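Local structure of teichoic acid biosynthesis protein F (Staphylococcus epidermidis, 3L7I) at residues 418-423 with 712-717; 456-459 with 464-467; 545-550 with 584-589. The protein belongs to the teichoic acid biosynthesis proteins of the bacterial cell wall and has, in the modelled part, the two-domain GT-B fold. All coordinates share one frame; numbering follows the deposited sequence.

Interaction 1: 418-423 with 712-717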
# COMPACT_ATOMS: atom_id res chain seq x y z
N ALA A 418 28.58 5.29 16.35
CA ALA A 418 29.43 5.95 17.35
C ALA A 418 28.99 5.73 18.80
O ALA A 418 27.81 5.73 19.13
CB ALA A 418 29.56 7.42 17.05
N SER A 419 29.98 5.56 19.67
CA SER A 419 29.71 5.45 21.10
C SER A 419 29.66 6.85 21.69
O SER A 419 29.07 7.05 22.75
CB SER A 419 30.80 4.65 21.79
OG SER A 419 32.00 5.39 21.76
N HIS A 420 30.28 7.80 20.99
CA HIS A 420 30.33 9.18 21.43
C HIS A 420 30.12 10.22 20.33
O HIS A 420 30.83 10.20 19.30
CB HIS A 420 31.65 9.46 22.12
CG HIS A 420 31.72 8.89 23.50
ND1 HIS A 420 32.01 7.57 23.74
CD2 HIS A 420 31.51 9.46 24.71
CE1 HIS A 420 31.99 7.34 25.04
NE2 HIS A 420 31.70 8.48 25.65
N TRP A 421 29.15 11.12 20.56
CA TRP A 421 28.97 12.35 19.76
C TRP A 421 29.61 13.58 20.43
O TRP A 421 29.34 13.91 21.60
CB TRP A 421 27.49 12.67 19.53
CG TRP A 421 26.66 11.62 18.93
CD1 TRP A 421 27.08 10.42 18.45
CD2 TRP A 421 25.25 11.67 18.72
NE1 TRP A 421 26.00 9.70 17.97
CE2 TRP A 421 24.87 10.46 18.12
CE3 TRP A 421 24.27 12.62 19.00
CZ2 TRP A 421 23.56 10.17 17.79
CZ3 TRP A 421 22.97 12.34 18.67
CH2 TRP A 421 22.62 11.13 18.07
N VAL A 422 30.46 14.27 19.68
CA VAL A 422 31.07 15.50 20.14
C VAL A 422 30.66 16.64 19.24
O VAL A 422 30.91 16.61 18.02
CB VAL A 422 32.56 15.39 20.09
CG1 VAL A 422 33.15 16.73 20.27
CG2 VAL A 422 33.03 14.44 21.17
N SER A 423 30.00 17.64 19.83
CA SER A 423 29.74 18.88 19.10
C SER A 423 29.42 20.13 19.94
O SER A 423 29.21 20.07 21.16
CB SER A 423 28.71 18.66 17.98
OG SER A 423 27.39 18.57 18.46
N ASP A 712 39.95 12.70 28.03
CA ASP A 712 40.14 11.64 29.01
C ASP A 712 38.79 11.09 29.45
O ASP A 712 38.68 9.91 29.80
CB ASP A 712 40.93 12.14 30.24
CG ASP A 712 42.41 12.43 29.93
OD1 ASP A 712 42.87 12.09 28.82
OD2 ASP A 712 43.09 13.02 30.81
N LEU A 713 37.76 11.93 29.44
CA LEU A 713 36.43 11.47 29.84
C LEU A 713 35.96 10.42 28.85
O LEU A 713 35.43 9.39 29.25
CB LEU A 713 35.41 12.60 29.90
CG LEU A 713 34.00 12.13 30.26
CD1 LEU A 713 33.92 11.82 31.72
CD2 LEU A 713 32.99 13.17 29.90
N ILE A 714 36.18 10.69 27.56
CA ILE A 714 35.79 9.77 26.49
C ILE A 714 36.59 8.49 26.61
O ILE A 714 36.04 7.39 26.52
CB ILE A 714 35.95 10.38 25.07
CG1 ILE A 714 34.97 11.54 24.88
CG2 ILE A 714 35.68 9.35 24.00
CD1 ILE A 714 35.15 12.26 23.59
N HIS A 715 37.90 8.64 26.83
CA HIS A 715 38.75 7.47 26.99
C HIS A 715 38.29 6.58 28.14
O HIS A 715 38.30 5.36 28.00
CB HIS A 715 40.22 7.89 27.18
CG HIS A 715 41.12 6.75 27.53
ND1 HIS A 715 41.60 5.85 26.60
CD2 HIS A 715 41.63 6.35 28.72
CE1 HIS A 715 42.36 4.96 27.20
NE2 HIS A 715 42.40 5.24 28.49
N LYS A 716 37.87 7.18 29.25
CA LYS A 716 37.44 6.40 30.40
C LYS A 716 36.09 5.74 30.15
O LYS A 716 35.79 4.70 30.72
CB LYS A 716 37.37 7.27 31.66
CG LYS A 716 36.94 6.53 32.94
CD LYS A 716 36.54 7.51 34.05
CE LYS A 716 36.86 6.98 35.44
NZ LYS A 716 35.89 5.96 35.92
N ASP A 717 35.28 6.35 29.29
CA ASP A 717 33.97 5.79 28.96
C ASP A 717 34.12 4.53 28.09
O ASP A 717 33.36 3.57 28.26
CB ASP A 717 33.07 6.83 28.26
CG ASP A 717 32.27 7.68 29.25
OD1 ASP A 717 32.01 7.22 30.38
OD2 ASP A 717 31.90 8.82 28.89
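The imidazole of His-420 lies beneath Ile-714, whose CG2 methyl sits 4.0 Å from the ring centroid, a CH-pi contact almost along the ring normal. Strand 418-423 is an inner strand of the seven-stranded parallel sheet of the first (N-terminal) Rossmann-like domain of the GT-B part, flanked by strands 354-358 and 438-441. Its partner is the C-terminal helix 706-721, which comes back to pack on this domain, as is familiar in GT-B proteins. The segments 420-423 and 712-717 run nearly antiparallel (170°), their axes 10.8 Å apart at closest approach.

Both His-420 and Val-422 turn their side chains to the helix, and the intervening Trp-421 turns its own to the other face of the sheet. Val-422 CG2 meets the far end of Ile-714 at CD1, 3.9 Å away. Ile-714 thus bridges two strand residues, with CG2 over the imidazole and CD1 on the valine, and it also touches Ile-440 of the next strand.

The ring is held at its edge as well. His-420 NE2 gives a nearly straight hydrogen bond to Asp-717 OD2 at 3.3 Å, close to the imidazole plane, on the anti side of the carboxylate and somewhat out of the carboxylate plane. If both nitrogens donate, the ring would probably carry positive charge next to this aspartate, within a largely buried contact. With NE2 held by Asp-717 and ND1 by Ser-419, the ring's rotation is restrained from both ends. Ser-419 OG, itself hydrogen-bonded to Pro-352 O, accepts from His-420 ND1 at 2.9 Å, with the hydroxyl 12° out of the ring plane.

Interaction 2: 456-459 with 464-467; sequences KVVR and TTPK
Val-458 N and Thr-465 OG1 lie 2.8 Å apart, but at 126° the N-H is badly bent from the oxygen and the hydrogen bond is weak. OG1 lies beside the backbone N of its own residue (chi1 -67°), which directs it at the loop. The same oxygen also lies beside the valine side chain, 3.4 Å from Val-458 CB. The threonine methyl, CG2, takes the other branch and comes no nearer than 4.3 Å to Lys-456 O.

These residues belong to the connection between strands 438-441 and 481-484, neighbours in the parallel sheet of the first (N-terminal) domain of the GT-B part. A long loop leaves the first strand, and helix 465-476 leads towards the second, the course of a beta-alpha-beta crossover. Thr-465 opens that helix, so this weak bond is where the first turn meets the loop before it.

Thr-464 is the N-cap: its OG1 accepts from Lys-467 N at 3.2 Å. The same residue packs on Thr-464 of the second subunit, which brings the helix start to a subunit interface.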
# COMPACT_ATOMS: atom_id res chain seq x y z
N LYS A 456 11.55 35.56 25.18
CA LYS A 456 10.15 35.86 25.46
C LYS A 456 9.29 35.66 24.22
O LYS A 456 8.24 35.02 24.29
CB LYS A 456 9.98 37.27 26.04
CG LYS A 456 8.77 37.43 26.98
CD LYS A 456 8.90 36.59 28.27
CE LYS A 456 8.19 35.23 28.19
NZ LYS A 456 6.72 35.30 28.46
N VAL A 457 9.74 36.20 23.09
CA VAL A 457 9.09 35.97 21.80
C VAL A 457 10.10 35.54 20.75
O VAL A 457 11.27 35.92 20.81
CB VAL A 457 8.34 37.21 21.27
CG1 VAL A 457 9.29 38.40 21.15
CG2 VAL A 457 7.69 36.91 19.92
N VAL A 458 9.63 34.75 19.77
CA VAL A 458 10.45 34.29 18.65
C VAL A 458 9.61 34.34 17.36
O VAL A 458 9.03 33.33 16.96
CB VAL A 458 11.00 32.85 18.87
CG1 VAL A 458 11.63 32.29 17.60
CG2 VAL A 458 11.99 32.83 20.02
N ARG A 459 9.56 35.50 16.72
CA ARG A 459 8.74 35.67 15.52
C ARG A 459 9.42 35.10 14.26
O ARG A 459 9.26 35.65 13.16
CB ARG A 459 8.42 37.15 15.31
CG ARG A 459 9.64 38.00 14.99
CD ARG A 459 9.29 39.46 14.87
NE ARG A 459 8.91 40.02 16.17
CZ ARG A 459 9.77 40.55 17.03
NH1 ARG A 459 11.06 40.59 16.74
NH2 ARG A 459 9.34 41.04 18.18
N THR A 464 6.42 28.57 15.76
CA THR A 464 5.85 29.27 16.89
C THR A 464 6.77 29.12 18.10
O THR A 464 7.43 28.10 18.25
CB THR A 464 4.43 28.71 17.25
OG1 THR A 464 4.55 27.44 17.89
CG2 THR A 464 3.58 28.57 15.99
N THR A 465 6.82 30.15 18.95
CA THR A 465 7.69 30.12 20.12
C THR A 465 7.51 28.85 20.96
O THR A 465 8.49 28.31 21.48
CB THR A 465 7.50 31.38 21.00
OG1 THR A 465 7.98 32.54 20.30
CG2 THR A 465 8.27 31.24 22.33
N PRO A 466 6.27 28.38 21.13
CA PRO A 466 6.11 27.17 21.93
C PRO A 466 6.67 25.94 21.23
O PRO A 466 7.27 25.10 21.90
CB PRO A 466 4.60 27.03 22.08
CG PRO A 466 4.06 28.36 21.78
CD PRO A 466 4.98 28.99 20.79
N LYS A 467 6.47 25.83 19.91
CA LYS A 467 6.95 24.68 19.16
C LYS A 467 8.47 24.74 18.97
O LYS A 467 9.12 23.74 18.73
CB LYS A 467 6.23 24.56 17.81
CG LYS A 467 6.58 23.30 17.04
CD LYS A 467 5.44 22.81 16.14
CE LYS A 467 5.82 21.52 15.40
NZ LYS A 467 4.63 20.79 14.85

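Interaction 3: 545-550 with 584-589; sequences PTWRDD and HYLISN
With chi1 at 162° in Trp-547 and -176° in His-584, each ring swings away from its own backbone nitrogen and toward the other segment, and indole and imidazole meet. The benzene part of the indole comes up to the imidazole, CE3 of Trp-547 standing 3.3 Å from CG of His-584 and lying over one face of the histidine, displaced toward its rim. The planes are inclined at 49°, an inclined meeting of the two rings in which the centroids of the Trp-547 six-membered ring and the His-584 imidazole are 4.3 Å apart.

Further along the indole, the short helix 585-588 takes over. Leu-586 places CD1 3.6 Å from Trp-547 CH2, and Ile-587 brings CG1 to 4.2 Å from CZ3 of the same ring, a looser touch. Both segments follow inner strands of the second, C-terminal Rossmann-like domain: strand 539-543 leads into the loop with 545-550, and the adjacent parallel strand 577-581 leads into the other segment. The contact thus joins two neighbouring connections at the C-terminal ends of sheet strands. Next to the tryptophan, Arg-548 forms salt bridges with Asp-622 and Asp-643, tying the first loop to others of this domain.

His-584 is also the N-cap of helix 585-588, its ND1 accepting from Leu-586 N at 3.0 Å. No hydrogen bond crosses between the segments. Their union therefore rests on van der Waals contact with the indole, while the capping bond, made within the second segment, helps to set the rotation of the imidazole, although Leu-586 N is tilted 33° from the ring plane.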
# COMPACT_ATOMS: atom_id res chain seq x y z
N PRO A 545 32.13 43.10 15.32
CA PRO A 545 30.78 43.57 15.63
C PRO A 545 29.77 42.50 15.30
O PRO A 545 29.92 41.81 14.29
CB PRO A 545 30.59 44.72 14.64
CG PRO A 545 31.79 44.70 13.71
CD PRO A 545 32.54 43.45 13.95
N THR A 546 28.72 42.37 16.10
CA THR A 546 27.66 41.44 15.70
C THR A 546 26.89 41.91 14.48
O THR A 546 26.89 43.10 14.14
CB THR A 546 26.63 41.20 16.80
OG1 THR A 546 26.35 42.44 17.46
CG2 THR A 546 27.14 40.16 17.78
N TRP A 547 26.21 40.96 13.85
CA TRP A 547 25.41 41.22 12.66
C TRP A 547 24.16 41.99 13.03
O TRP A 547 23.65 41.87 14.15
CB TRP A 547 25.05 39.90 11.97
CG TRP A 547 23.91 40.04 11.02
CD1 TRP A 547 22.59 40.01 11.33
CD2 TRP A 547 23.99 40.25 9.61
NE1 TRP A 547 21.84 40.18 10.21
CE2 TRP A 547 22.67 40.34 9.13
CE3 TRP A 547 25.04 40.39 8.71
CZ2 TRP A 547 22.37 40.54 7.79
CZ3 TRP A 547 24.75 40.60 7.38
CH2 TRP A 547 23.42 40.67 6.93
N ARG A 548 23.68 42.80 12.08
CA ARG A 548 22.48 43.60 12.26
C ARG A 548 21.65 43.65 10.97
O ARG A 548 22.08 44.19 9.95
CB ARG A 548 22.86 45.02 12.69
CG ARG A 548 23.24 45.12 14.15
CD ARG A 548 23.99 46.38 14.45
NE ARG A 548 25.43 46.17 14.51
CZ ARG A 548 26.18 46.38 15.60
NH1 ARG A 548 25.63 46.81 16.72
NH2 ARG A 548 27.49 46.15 15.56
N ASP A 549 20.44 43.08 11.03
CA ASP A 549 19.53 43.05 9.88
C ASP A 549 19.29 44.46 9.34
O ASP A 549 19.16 44.66 8.13
CB ASP A 549 18.20 42.43 10.28
CG ASP A 549 18.37 41.29 11.28
OD1 ASP A 549 18.97 41.51 12.36
OD2 ASP A 549 17.89 40.18 10.99
N ASP A 550 19.23 45.42 10.25
CA ASP A 550 18.99 46.82 9.93
C ASP A 550 19.94 47.37 8.85
O ASP A 550 19.72 48.45 8.30
CB ASP A 550 19.13 47.66 11.21
CG ASP A 550 18.46 47.01 12.43
OD1 ASP A 550 17.25 46.67 12.33
OD2 ASP A 550 19.13 46.85 13.48
N HIS A 584 30.55 39.43 9.69
CA HIS A 584 29.65 38.41 9.16
C HIS A 584 30.07 38.16 7.72
O HIS A 584 30.62 39.05 7.07
CB HIS A 584 28.19 38.87 9.21
CG HIS A 584 27.19 37.83 8.76
ND1 HIS A 584 26.77 37.71 7.45
CD2 HIS A 584 26.53 36.88 9.46
CE1 HIS A 584 25.90 36.72 7.36
NE2 HIS A 584 25.73 36.21 8.57
N TYR A 585 29.82 36.96 7.22
CA TYR A 585 30.35 36.60 5.91
C TYR A 585 29.69 37.42 4.81
O TYR A 585 30.30 37.68 3.79
CB TYR A 585 30.22 35.09 5.64
CG TYR A 585 28.86 34.67 5.13
CD1 TYR A 585 28.50 34.88 3.80
CD2 TYR A 585 27.94 34.05 5.97
CE1 TYR A 585 27.26 34.49 3.33
CE2 TYR A 585 26.70 33.66 5.51
CZ TYR A 585 26.36 33.89 4.19
OH TYR A 585 25.12 33.50 3.72
N LEU A 586 28.44 37.82 5.01
CA LEU A 586 27.72 38.62 4.03
C LEU A 586 28.32 40.02 3.94
O LEU A 586 28.31 40.65 2.89
CB LEU A 586 26.24 38.74 4.39
CG LEU A 586 25.30 37.58 4.09
CD1 LEU A 586 23.92 37.89 4.66
CD2 LEU A 586 25.22 37.33 2.59
N ILE A 587 28.83 40.50 5.07
CA ILE A 587 29.43 41.83 5.12
C ILE A 587 30.86 41.81 4.57
O ILE A 587 31.30 42.75 3.92
CB ILE A 587 29.45 42.38 6.55
CG1 ILE A 587 28.14 43.09 6.85
CG2 ILE A 587 30.61 43.34 6.74
CD1 ILE A 587 28.36 44.52 7.33
N SER A 588 31.56 40.72 4.86
CA SER A 588 32.94 40.55 4.47
C SER A 588 33.07 40.68 2.98
O SER A 588 33.85 41.51 2.50
CB SER A 588 33.48 39.19 4.92
OG SER A 588 34.81 38.97 4.46
N ASN A 589 32.31 39.89 2.22
CA ASN A 589 32.44 39.98 0.78
C ASN A 589 31.65 41.11 0.12
O ASN A 589 31.29 41.02 -1.05
CB ASN A 589 32.29 38.61 0.06
CG ASN A 589 31.03 37.86 0.45
OD1 ASN A 589 30.52 38.00 1.55
ND2 ASN A 589 30.53 37.03 -0.47

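How the interactions relate
Interactions 1 and 2 belong to the first (N-terminal) Rossmann-like domain of the GT-B part and interaction 3 to the second, each domain built round its own parallel sheet. Along the chain, interaction 2 comes first and interaction 3 follows, and both fall in the long span of chain between the two segments of interaction 1. Centres of interactions 2 and 3 are 24 Å apart, with nearest atoms about 9 Å apart, the smallest separation of the three pairs. Interactions 1 and 3, with centres 35 Å apart, flank the middle of the molecule. The C-terminal helix 706-721 packs on the first domain, which is therefore discontinuous in sequence.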